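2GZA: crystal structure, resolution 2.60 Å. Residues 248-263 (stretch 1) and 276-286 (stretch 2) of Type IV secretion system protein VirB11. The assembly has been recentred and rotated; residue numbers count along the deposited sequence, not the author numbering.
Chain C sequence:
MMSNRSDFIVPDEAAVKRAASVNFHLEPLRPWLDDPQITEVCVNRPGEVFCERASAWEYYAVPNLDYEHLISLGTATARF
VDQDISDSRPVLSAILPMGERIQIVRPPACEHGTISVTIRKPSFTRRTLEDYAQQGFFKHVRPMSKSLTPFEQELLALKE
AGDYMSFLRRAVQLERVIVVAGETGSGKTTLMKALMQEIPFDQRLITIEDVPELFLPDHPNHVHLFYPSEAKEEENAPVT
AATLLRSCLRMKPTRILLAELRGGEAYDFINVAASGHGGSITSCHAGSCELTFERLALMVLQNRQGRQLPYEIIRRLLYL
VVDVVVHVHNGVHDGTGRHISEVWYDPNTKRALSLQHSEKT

Stretch 1, residues 248-263: CLRMKPTRILLAELRG
Stretch 2, residues 276-286: GHGGSITSCHA

Stretch 1 runs through a type I turn from Cys-248 to Met-251, closed by Met-251 N to Cys-248 O at 3.0 Å, into the strand around 255-258. This strand lies nearly parallel to strand 281-285, at 20° and 5.4 Å between axes, with Leu-257 beside Ile-281, Leu-258 beside Thr-282, Glu-260 beside Ser-283 and Leu-261 beside Cys-284.

Leu-249 (m, t) and Pro-253 (C-gamma endo) approach the buried His-277 ring (chi1 -87°, chi2 92°), with Leu-249 CD2 4.0 Å from His-277 CE1 and Pro-253 CD 3.9 Å from His-277 NE2. Arg-255 (phi/psi -134/154, chi1 24°) points toward stretch 2 and grips one carbonyl twice: its NE and NH2 donate to Gly-279 O at 2.8 and 3.2 Å. Gly-279 has positive phi (75/15), and a CB there would clash with Arg-255 NE. Ile-256 (m, t) lays CD1 over a face of His-277, 4.1 Å from the ring centroid.

Between the strands, water mediates where direct backbone bonds are missing: Ile-256 O lies 3.9 Å from Ile-281 N, yet one water donates to Ile-256 O (2.9 Å) and Ile-281 O (2.8 Å) and accepts from Leu-258 N (2.9 Å). A second accepts from Ile-256 N at 3.3 Å and donates to Gly-278 O at 2.6 Å. Leu-257 (m, t) packs CD2 4.0 Å from Ile-281 CB.

Hydroxyls then take over. Thr-282 OG1 (chi1 t) donates to Leu-258 O at 2.8 Å, and Ser-283 OG (chi1 p) to Ala-259 O at 2.7 Å. Glu-260 (-154/135; t, t) is extended, and Arg-262 NH1 lies 2.8 Å from Glu-260 OE1 in a salt bridge, though the position of OE1 is less certain. Leu-261 N donates almost linearly to Ser-283 O (3.0 Å, 178°), a direct backbone bond between the stretches, while Leu-261 CD1 (m, t) meets Thr-282 CG2 at 3.9 Å.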

# COMPACT_ATOMS: atom_id res chain seq x y z
N CYS C 248 -16.50 -10.30 27.50
CA CYS C 248 -16.57 -11.73 27.77
C CYS C 248 -15.24 -12.34 28.20
O CYS C 248 -15.23 -13.28 28.99
CB CYS C 248 -17.11 -12.48 26.55
SG CYS C 248 -18.86 -12.19 26.31
N LEU C 249 -14.14 -11.81 27.67
CA LEU C 249 -12.80 -12.28 28.03
C LEU C 249 -12.55 -12.18 29.54
O LEU C 249 -11.76 -12.95 30.10
CB LEU C 249 -11.72 -11.52 27.26
CG LEU C 249 -11.73 -11.54 25.73
CD1 LEU C 249 -10.69 -10.61 25.16
CD2 LEU C 249 -11.55 -12.95 25.16
N ARG C 250 -13.23 -11.24 30.19
CA ARG C 250 -13.07 -11.01 31.62
C ARG C 250 -14.21 -11.55 32.47
O ARG C 250 -14.25 -11.32 33.68
CB ARG C 250 -12.90 -9.52 31.89
CG ARG C 250 -11.72 -8.91 31.21
CD ARG C 250 -11.31 -7.63 31.89
NE ARG C 250 -9.92 -7.31 31.59
CZ ARG C 250 -9.55 -6.48 30.62
NH1 ARG C 250 -10.48 -5.89 29.85
NH2 ARG C 250 -8.27 -6.24 30.40
N MET C 251 -15.17 -12.23 31.85
CA MET C 251 -16.19 -12.97 32.60
C MET C 251 -15.63 -14.37 32.52
O MET C 251 -14.56 -14.51 32.10
CB MET C 251 -17.56 -12.79 31.98
CG MET C 251 -18.03 -11.35 32.11
SD MET C 251 -19.22 -10.82 30.87
CE MET C 251 -18.76 -9.13 30.74
N LYS C 252 -16.21 -15.44 32.93
CA LYS C 252 -15.40 -16.65 32.80
C LYS C 252 -16.27 -17.63 32.09
O LYS C 252 -16.68 -18.62 32.68
CB LYS C 252 -14.96 -17.13 34.20
CG LYS C 252 -14.19 -18.46 34.25
CD LYS C 252 -12.67 -18.29 34.33
CE LYS C 252 -12.01 -19.65 34.50
NZ LYS C 252 -10.59 -19.55 34.92
N PRO C 253 -16.60 -17.35 30.81
CA PRO C 253 -17.60 -18.19 30.19
C PRO C 253 -16.97 -19.50 29.73
O PRO C 253 -15.76 -19.56 29.54
CB PRO C 253 -18.07 -17.36 28.99
CG PRO C 253 -16.89 -16.54 28.62
CD PRO C 253 -16.08 -16.33 29.88
N THR C 254 -17.79 -20.53 29.58
CA THR C 254 -17.35 -21.74 28.94
C THR C 254 -17.47 -21.53 27.43
O THR C 254 -16.52 -21.80 26.69
CB THR C 254 -18.15 -22.97 29.41
OG1 THR C 254 -18.40 -22.88 30.81
CG2 THR C 254 -17.37 -24.23 29.12
N ARG C 255 -18.62 -21.04 26.97
CA ARG C 255 -18.76 -20.61 25.58
C ARG C 255 -19.44 -19.26 25.42
O ARG C 255 -20.23 -18.84 26.28
CB ARG C 255 -19.41 -21.66 24.66
CG ARG C 255 -20.30 -22.68 25.34
CD ARG C 255 -19.67 -24.07 25.26
NE ARG C 255 -19.77 -24.61 23.91
CZ ARG C 255 -19.73 -25.90 23.59
NH1 ARG C 255 -19.60 -26.83 24.53
NH2 ARG C 255 -19.84 -26.26 22.33
N ILE C 256 -19.11 -18.59 24.32
CA ILE C 256 -19.69 -17.31 23.96
C ILE C 256 -20.60 -17.51 22.77
O ILE C 256 -20.21 -18.11 21.77
CB ILE C 256 -18.59 -16.28 23.64
CG1 ILE C 256 -17.72 -16.06 24.88
CG2 ILE C 256 -19.20 -14.96 23.21
CD1 ILE C 256 -16.27 -15.70 24.59
N LEU C 257 -21.83 -17.03 22.89
CA LEU C 257 -22.85 -17.23 21.88
C LEU C 257 -23.27 -15.89 21.32
O LEU C 257 -24.19 -15.25 21.83
CB LEU C 257 -24.02 -18.02 22.45
CG LEU C 257 -23.63 -19.33 23.14
CD1 LEU C 257 -24.79 -19.87 23.99
CD2 LEU C 257 -23.15 -20.38 22.13
N LEU C 258 -22.56 -15.46 20.28
CA LEU C 258 -22.89 -14.26 19.53
C LEU C 258 -23.99 -14.60 18.53
O LEU C 258 -23.78 -15.44 17.66
CB LEU C 258 -21.66 -13.77 18.77
CG LEU C 258 -21.36 -12.28 18.56
CD1 LEU C 258 -20.53 -12.11 17.31
CD2 LEU C 258 -22.59 -11.39 18.49
N ALA C 259 -25.14 -13.95 18.66
CA ALA C 259 -26.27 -14.23 17.78
C ALA C 259 -25.87 -14.19 16.31
O ALA C 259 -26.18 -15.11 15.56
CB ALA C 259 -27.41 -13.26 18.05
N GLU C 260 -25.16 -13.15 15.91
CA GLU C 260 -24.92 -12.88 14.50
C GLU C 260 -23.64 -12.09 14.24
O GLU C 260 -23.36 -11.11 14.93
CB GLU C 260 -26.11 -12.12 13.91
CG GLU C 260 -26.26 -12.28 12.42
CD GLU C 260 -27.33 -11.38 11.85
OE1 GLU C 260 -27.13 -10.91 10.72
OE2 GLU C 260 -28.35 -11.14 12.53
N LEU C 261 -22.87 -12.53 13.25
CA LEU C 261 -21.71 -11.79 12.77
C LEU C 261 -22.11 -10.92 11.58
O LEU C 261 -22.66 -11.42 10.60
CB LEU C 261 -20.58 -12.74 12.36
CG LEU C 261 -19.70 -13.36 13.46
CD1 LEU C 261 -18.83 -14.49 12.91
CD2 LEU C 261 -18.83 -12.31 14.14
N ARG C 262 -21.83 -9.63 11.66
CA ARG C 262 -22.37 -8.68 10.69
C ARG C 262 -21.37 -7.69 10.13
O ARG C 262 -21.50 -7.25 8.99
CB ARG C 262 -23.57 -7.95 11.29
CG ARG C 262 -24.62 -8.91 11.79
CD ARG C 262 -25.65 -8.26 12.73
NE ARG C 262 -26.22 -7.04 12.16
CZ ARG C 262 -26.84 -7.03 10.97
NH1 ARG C 262 -26.96 -8.15 10.24
NH2 ARG C 262 -27.35 -5.94 10.47
N GLY C 263 -20.38 -7.33 10.94
CA GLY C 263 -19.36 -6.37 10.53
C GLY C 263 -18.05 -6.58 11.27
O GLY C 263 -17.62 -7.71 11.50
N GLY C 276 -8.57 -19.07 22.80
CA GLY C 276 -8.88 -20.31 23.49
C GLY C 276 -10.27 -20.33 24.07
O GLY C 276 -10.46 -20.88 25.15
N HIS C 277 -11.24 -19.72 23.38
CA HIS C 277 -12.62 -19.86 23.81
C HIS C 277 -13.35 -20.76 22.83
O HIS C 277 -13.94 -20.29 21.86
CB HIS C 277 -13.30 -18.50 23.91
CG HIS C 277 -13.11 -17.86 25.25
ND1 HIS C 277 -12.07 -17.00 25.52
CD2 HIS C 277 -13.81 -17.99 26.40
CE1 HIS C 277 -12.15 -16.60 26.77
NE2 HIS C 277 -13.20 -17.18 27.33
N GLY C 278 -13.29 -22.06 23.09
CA GLY C 278 -13.88 -23.04 22.19
C GLY C 278 -15.39 -23.14 22.31
O GLY C 278 -15.99 -22.55 23.21
N GLY C 279 -16.01 -23.86 21.39
CA GLY C 279 -17.42 -24.19 21.47
C GLY C 279 -18.41 -23.09 21.15
O GLY C 279 -19.60 -23.22 21.46
N SER C 280 -17.92 -22.02 20.53
CA SER C 280 -18.78 -20.92 20.09
C SER C 280 -19.72 -21.35 18.97
O SER C 280 -19.37 -22.14 18.10
CB SER C 280 -17.94 -19.75 19.59
OG SER C 280 -17.29 -19.09 20.67
N ILE C 281 -20.94 -20.82 19.02
CA ILE C 281 -21.92 -20.98 17.96
C ILE C 281 -22.37 -19.58 17.60
O ILE C 281 -22.66 -18.78 18.49
CB ILE C 281 -23.11 -21.86 18.41
CG1 ILE C 281 -22.63 -23.22 18.92
CG2 ILE C 281 -24.12 -22.06 17.27
CD1 ILE C 281 -23.63 -23.94 19.81
N THR C 282 -22.38 -19.29 16.31
CA THR C 282 -22.86 -18.00 15.81
C THR C 282 -23.59 -18.19 14.48
O THR C 282 -23.71 -19.31 13.99
CB THR C 282 -21.69 -16.98 15.67
OG1 THR C 282 -22.21 -15.70 15.30
CG2 THR C 282 -20.67 -17.43 14.64
N SER C 283 -24.08 -17.10 13.90
CA SER C 283 -24.72 -17.18 12.59
C SER C 283 -24.21 -16.10 11.64
O SER C 283 -23.56 -15.14 12.06
CB SER C 283 -26.23 -17.08 12.72
OG SER C 283 -26.61 -15.75 12.98
N CYS C 284 -24.53 -16.26 10.36
CA CYS C 284 -24.12 -15.33 9.34
C CYS C 284 -25.02 -15.50 8.12
O CYS C 284 -25.23 -16.61 7.65
CB CYS C 284 -22.65 -15.61 8.98
SG CYS C 284 -21.91 -14.55 7.72
N HIS C 285 -25.57 -14.39 7.61
CA HIS C 285 -26.29 -14.40 6.33
C HIS C 285 -25.32 -14.71 5.21
O HIS C 285 -24.36 -13.96 5.00
CB HIS C 285 -26.94 -13.05 6.05
CG HIS C 285 -27.90 -12.60 7.10
ND1 HIS C 285 -29.21 -12.99 7.13
CD2 HIS C 285 -27.72 -11.79 8.17
CE1 HIS C 285 -29.81 -12.45 8.18
NE2 HIS C 285 -28.92 -11.71 8.82
N ALA C 286 -25.55 -15.82 4.51
CA ALA C 286 -24.73 -16.21 3.36
C ALA C 286 -25.49 -17.18 2.47
O ALA C 286 -26.37 -17.90 2.93
CB ALA C 286 -23.41 -16.82 3.82
O HOH W 1 -16.35 -19.96 23.16
O HOH W 2 -20.52 -17.07 19.11